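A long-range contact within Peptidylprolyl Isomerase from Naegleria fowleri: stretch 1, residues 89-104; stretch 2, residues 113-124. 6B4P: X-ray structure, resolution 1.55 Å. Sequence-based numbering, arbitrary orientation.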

# COMPACT_ATOMS: atom_id res chain seq x y z
N GLY A 89 9.16 -3.57 9.01
CA GLY A 89 10.14 -4.02 8.04
C GLY A 89 9.60 -4.88 6.91
O GLY A 89 10.35 -5.19 5.97
N GLU A 90 8.33 -5.28 6.95
CA GLU A 90 7.77 -6.13 5.91
C GLU A 90 7.77 -5.41 4.57
O GLU A 90 7.54 -4.20 4.49
CB GLU A 90 6.34 -6.52 6.30
CG GLU A 90 5.58 -7.35 5.27
CD GLU A 90 4.22 -7.75 5.79
OE1 GLU A 90 4.14 -8.15 6.98
OE2 GLU A 90 3.24 -7.63 5.02
N LYS A 91 8.08 -6.15 3.51
CA LYS A 91 7.86 -5.68 2.14
C LYS A 91 6.83 -6.60 1.52
O LYS A 91 7.02 -7.82 1.51
CB LYS A 91 9.15 -5.66 1.32
CG LYS A 91 8.95 -5.06 -0.08
CD LYS A 91 10.30 -4.88 -0.79
CE LYS A 91 10.10 -4.38 -2.21
NZ LYS A 91 11.39 -4.28 -2.95
N SER A 92 5.73 -6.03 1.03
CA SER A 92 4.64 -6.82 0.48
C SER A 92 4.14 -6.19 -0.81
O SER A 92 4.37 -5.02 -1.09
CB SER A 92 3.50 -6.98 1.48
OG SER A 92 3.91 -7.91 2.48
N TYR A 93 3.46 -7.02 -1.59
CA TYR A 93 2.92 -6.65 -2.89
C TYR A 93 1.40 -6.71 -2.81
O TYR A 93 0.84 -7.75 -2.45
CB TYR A 93 3.44 -7.60 -3.96
CG TYR A 93 3.05 -7.30 -5.38
CD1 TYR A 93 3.39 -6.09 -5.98
CD2 TYR A 93 2.38 -8.24 -6.14
CE1 TYR A 93 3.07 -5.83 -7.30
CE2 TYR A 93 2.05 -7.99 -7.45
CZ TYR A 93 2.39 -6.79 -8.03
OH TYR A 93 2.06 -6.55 -9.34
N PHE A 94 0.74 -5.60 -3.10
CA PHE A 94 -0.69 -5.45 -2.91
C PHE A 94 -1.41 -5.28 -4.23
O PHE A 94 -0.98 -4.51 -5.09
CB PHE A 94 -1.01 -4.23 -2.04
CG PHE A 94 -0.54 -4.34 -0.62
CD1 PHE A 94 -1.42 -4.70 0.39
CD2 PHE A 94 0.78 -4.06 -0.28
CE1 PHE A 94 -0.98 -4.79 1.72
CE2 PHE A 94 1.21 -4.14 1.05
CZ PHE A 94 0.33 -4.50 2.04
N GLU A 95 -2.53 -5.99 -4.38
CA GLU A 95 -3.51 -5.69 -5.41
C GLU A 95 -4.64 -4.89 -4.77
O GLU A 95 -5.29 -5.38 -3.84
CB GLU A 95 -4.05 -6.97 -6.04
CG GLU A 95 -5.02 -6.68 -7.17
CD GLU A 95 -5.28 -7.90 -8.04
OE1 GLU A 95 -4.30 -8.46 -8.60
OE2 GLU A 95 -6.45 -8.31 -8.14
N ILE A 96 -4.88 -3.69 -5.27
CA ILE A 96 -5.81 -2.76 -4.66
C ILE A 96 -6.89 -2.40 -5.68
O ILE A 96 -6.68 -1.54 -6.54
CB ILE A 96 -5.09 -1.50 -4.15
CG1 ILE A 96 -3.97 -1.91 -3.18
CG2 ILE A 96 -6.07 -0.58 -3.44
CD1 ILE A 96 -3.38 -0.74 -2.38
N PRO A 97 -8.06 -3.02 -5.60
CA PRO A 97 -9.17 -2.66 -6.50
C PRO A 97 -9.52 -1.18 -6.39
O PRO A 97 -9.24 -0.51 -5.39
CB PRO A 97 -10.33 -3.55 -6.02
CG PRO A 97 -9.66 -4.69 -5.29
CD PRO A 97 -8.45 -4.08 -4.65
N SER A 98 -10.16 -0.68 -7.46
CA SER A 98 -10.47 0.74 -7.53
C SER A 98 -11.35 1.18 -6.37
O SER A 98 -11.20 2.31 -5.88
CB SER A 98 -11.14 1.05 -8.88
OG SER A 98 -12.39 0.39 -9.01
N ASP A 99 -12.23 0.31 -5.88
CA ASP A 99 -13.06 0.72 -4.75
C ASP A 99 -12.28 0.74 -3.44
O ASP A 99 -12.86 1.14 -2.42
CB ASP A 99 -14.31 -0.17 -4.63
CG ASP A 99 -14.00 -1.66 -4.56
OD1 ASP A 99 -13.03 -2.11 -5.19
OD2 ASP A 99 -14.77 -2.38 -3.89
N TYR A 100 -11.01 0.34 -3.44
CA TYR A 100 -10.11 0.55 -2.32
C TYR A 100 -9.07 1.62 -2.64
O TYR A 100 -8.14 1.82 -1.85
CB TYR A 100 -9.42 -0.76 -1.91
CG TYR A 100 -10.35 -1.79 -1.31
CD1 TYR A 100 -10.48 -1.92 0.07
CD2 TYR A 100 -11.11 -2.62 -2.12
CE1 TYR A 100 -11.34 -2.86 0.61
CE2 TYR A 100 -11.96 -3.56 -1.59
CZ TYR A 100 -12.08 -3.67 -0.22
OH TYR A 100 -12.93 -4.61 0.30
N ALA A 101 -9.20 2.27 -3.80
CA ALA A 101 -8.22 3.27 -4.22
C ALA A 101 -8.96 4.56 -4.58
O ALA A 101 -9.60 5.16 -3.71
CB ALA A 101 -7.37 2.75 -5.38
N TYR A 102 -8.91 4.98 -5.84
CA TYR A 102 -9.52 6.24 -6.24
C TYR A 102 -10.87 6.07 -6.92
O TYR A 102 -11.44 7.05 -7.40
CB TYR A 102 -8.56 7.04 -7.12
CG TYR A 102 -7.29 7.40 -6.38
CD1 TYR A 102 -6.10 6.70 -6.61
CD2 TYR A 102 -7.28 8.40 -5.42
CE1 TYR A 102 -4.94 7.01 -5.92
CE2 TYR A 102 -6.12 8.72 -4.73
CZ TYR A 102 -4.95 8.02 -4.98
OH TYR A 102 -3.80 8.33 -4.29
N GLY A 103 -11.41 4.85 -6.94
CA GLY A 103 -12.76 4.68 -7.44
C GLY A 103 -12.87 5.06 -8.90
O GLY A 103 -12.00 4.74 -9.72
N ASN A 104 -13.95 5.76 -9.24
CA ASN A 104 -14.16 6.19 -10.62
C ASN A 104 -13.33 7.41 -11.00
O ASN A 104 -13.42 7.87 -12.14
CB ASN A 104 -15.64 6.46 -10.88
CG ASN A 104 -16.48 5.20 -10.84
OD1 ASN A 104 -16.00 4.12 -11.19
ND2 ASN A 104 -17.73 5.34 -10.42
N ALA A 113 -8.95 6.87 -14.89
CA ALA A 113 -10.20 6.61 -14.19
C ALA A 113 -10.43 5.12 -14.00
O ALA A 113 -10.17 4.31 -14.91
CB ALA A 113 -11.37 7.24 -14.94
N ASN A 114 -10.91 4.75 -12.81
CA ASN A 114 -11.37 3.39 -12.51
C ASN A 114 -10.23 2.36 -12.59
O ASN A 114 -10.36 1.30 -13.20
CB ASN A 114 -12.54 2.99 -13.42
CG ASN A 114 -13.25 1.77 -12.93
OD1 ASN A 114 -13.17 1.42 -11.75
ND2 ASN A 114 -13.96 1.10 -13.83
N SER A 115 -9.13 2.64 -11.89
CA SER A 115 -7.93 1.82 -11.96
C SER A 115 -7.76 0.92 -10.74
O SER A 115 -7.71 1.41 -9.61
CB SER A 115 -6.69 2.70 -12.07
OG SER A 115 -6.58 3.30 -13.33
N THR A 116 -7.59 -0.38 -10.99
CA THR A 116 -6.93 -1.25 -10.02
C THR A 116 -5.47 -0.82 -9.91
O THR A 116 -4.81 -0.57 -10.91
CB THR A 116 -7.02 -2.71 -10.46
OG1 THR A 116 -8.40 -3.10 -10.57
CG2 THR A 116 -6.32 -3.64 -9.46
N LEU A 117 -4.96 -0.72 -8.68
CA LEU A 117 -3.58 -0.28 -8.47
C LEU A 117 -2.80 -1.40 -7.82
O LEU A 117 -3.28 -2.03 -6.87
CB LEU A 117 -3.51 0.97 -7.57
CG LEU A 117 -4.34 2.16 -8.03
CD1 LEU A 117 -4.18 3.29 -7.04
CD2 LEU A 117 -3.95 2.60 -9.44
N MET A 118 -1.58 -1.63 -8.31
CA MET A 118 -0.65 -2.56 -7.68
C MET A 118 0.42 -1.78 -6.94
O MET A 118 0.99 -0.83 -7.48
CB MET A 118 -0.00 -3.46 -8.73
CG MET A 118 -0.97 -4.08 -9.72
SD MET A 118 -2.25 -5.13 -8.97
CE MET A 118 -1.27 -6.40 -8.20
N PHE A 119 0.73 -2.19 -5.71
CA PHE A 119 1.76 -1.50 -4.94
C PHE A 119 2.71 -2.50 -4.30
O PHE A 119 2.26 -3.44 -3.64
CB PHE A 119 1.18 -0.63 -3.81
CG PHE A 119 0.56 0.66 -4.28
CD1 PHE A 119 1.32 1.79 -4.47
CD2 PHE A 119 -0.81 0.74 -4.48
CE1 PHE A 119 0.74 2.99 -4.87
CE2 PHE A 119 -1.39 1.93 -4.89
CZ PHE A 119 -0.62 3.05 -5.08
N GLU A 120 4.01 -2.26 -4.46
CA GLU A 120 5.00 -2.80 -3.54
C GLU A 120 5.13 -1.78 -2.42
O GLU A 120 5.35 -0.60 -2.71
CB GLU A 120 6.36 -2.99 -4.21
CG GLU A 120 6.43 -4.09 -5.25
CD GLU A 120 7.84 -4.59 -5.46
OE1 GLU A 120 8.80 -3.88 -5.07
OE2 GLU A 120 8.00 -5.71 -6.00
N ILE A 121 4.97 -2.21 -1.17
CA ILE A 121 5.08 -1.32 -0.01
C ILE A 121 6.04 -1.95 0.99
O ILE A 121 5.91 -3.13 1.32
CB ILE A 121 3.73 -1.07 0.67
CG1 ILE A 121 2.70 -0.52 -0.34
CG2 ILE A 121 3.90 -0.11 1.84
CD1 ILE A 121 1.33 -0.28 0.29
N GLU A 122 7.02 -1.17 1.45
CA GLU A 122 7.91 -1.57 2.53
C GLU A 122 7.59 -0.68 3.72
O GLU A 122 7.66 0.55 3.61
CB GLU A 122 9.38 -1.43 2.14
CG GLU A 122 10.31 -1.86 3.25
CD GLU A 122 11.78 -1.75 2.87
OE1 GLU A 122 12.07 -1.19 1.79
OE2 GLU A 122 12.64 -2.23 3.64
N LEU A 123 7.21 -1.30 4.84
CA LEU A 123 6.93 -0.58 6.08
C LEU A 123 8.24 -0.41 6.82
O LEU A 123 8.73 -1.34 7.46
CB LEU A 123 5.90 -1.34 6.91
CG LEU A 123 5.58 -0.70 8.25
CD1 LEU A 123 5.19 0.77 8.08
CD2 LEU A 123 4.48 -1.47 8.94
N LEU A 124 8.81 0.80 6.77
CA LEU A 124 10.17 1.00 7.27
C LEU A 124 10.20 1.12 8.78
O LEU A 124 11.09 0.55 9.43
CB LEU A 124 10.77 2.26 6.65
CG LEU A 124 10.84 2.21 5.13
CD1 LEU A 124 11.13 3.60 4.59
CD2 LEU A 124 11.93 1.24 4.70
O HOH W 1 12.66 -3.08 6.22
O HOH W 2 12.15 -5.02 3.73
O HOH W 3 -10.56 -2.19 -9.76
O HOH W 4 -7.76 3.88 -8.31
O HOH W 5 -9.39 5.19 -10.20

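Strands 91-96 and 117-124 pair antiparallel, and the contact buries 1173 Å² in total. The backbone does most of the work. Ser92, Phe94 and Ile96 each give their N and their O to one partner across the pair. Ser92 N donates to Ile121 O (2.9 Å), and Ile121 N donates to Ser92 O (2.9 Å). Phe94 N to Phe119 O is 2.7 Å; Phe119 N to Phe94 O is 2.9 Å. Ile96 N to Leu117 O is 2.8 Å, and Leu117 N to Ile96 O is 2.9 Å. The ladder extends past the first strand: Leu123 N donates to Glu90 O (2.9 Å) and Gly89 N to Leu123 O (2.7 Å). Between these pairs the chains come closer, and CA-H...O contacts form, such as Lys91 CA to Ile121 O at 3.3 Å.

Gly89 has a positive phi. A CB there would be jammed against the preceding carbonyl, so glycine suits the turn. Waters 1 and 2 both lie between Gly89 O and Glu122 OE2.

One face of the pair is buried. It carries Ser92, Phe94, Ile96, Leu117, Phe119 and Ile121, mostly apolar side chains that need no polar partner. Ile96 CD1 packs 3.6 Å from Phe119 CD2, and Phe94 CD2 lies 3.9 Å from Ile121 CD1. The polar exception, Ser92, is satisfied within its own stretch: its OG donates to Glu90 OE2 at 2.6 Å. Leu117 reaches beyond the strand pairing, with its CD1 3.6 Å from Ala101 CB.

The other face carries Lys91, Tyr93, Glu95, Met118, Glu120 and Glu122. Most of these are partly exposed, which suits their charged and polar ends. Lys91, extended with all four chi angles t, forms a salt bridge from NZ to Glu120 OE1 (3.4 Å). Met118 is buried here. All three of its chi angles are m. Met118 CE lies 3.7 Å from Tyr93 CZ and 3.6 Å from Glu95 CB.

Beyond the strand pairing, three waters bridge the two stretches. Water 3 accepts from Ser98 N (2.8 Å) and hydrogen-bonds to Thr116 OG1 (2.5 Å). Water 4 accepts from Tyr102 N (2.9 Å) and donates to Ser115 O (2.8 Å). Water 5 donates to Gly103 O (2.7 Å) and accepts from Ser115 N (3.1 Å). Both backbone polar atoms of Ser115 are thus met by water. Ser98 OG lies 3.0 Å from Asn114 OD1. Gly103 also has a positive phi, which favours glycine; its O receives a CA-H...O contact from Asn114 CA at 3.2 Å.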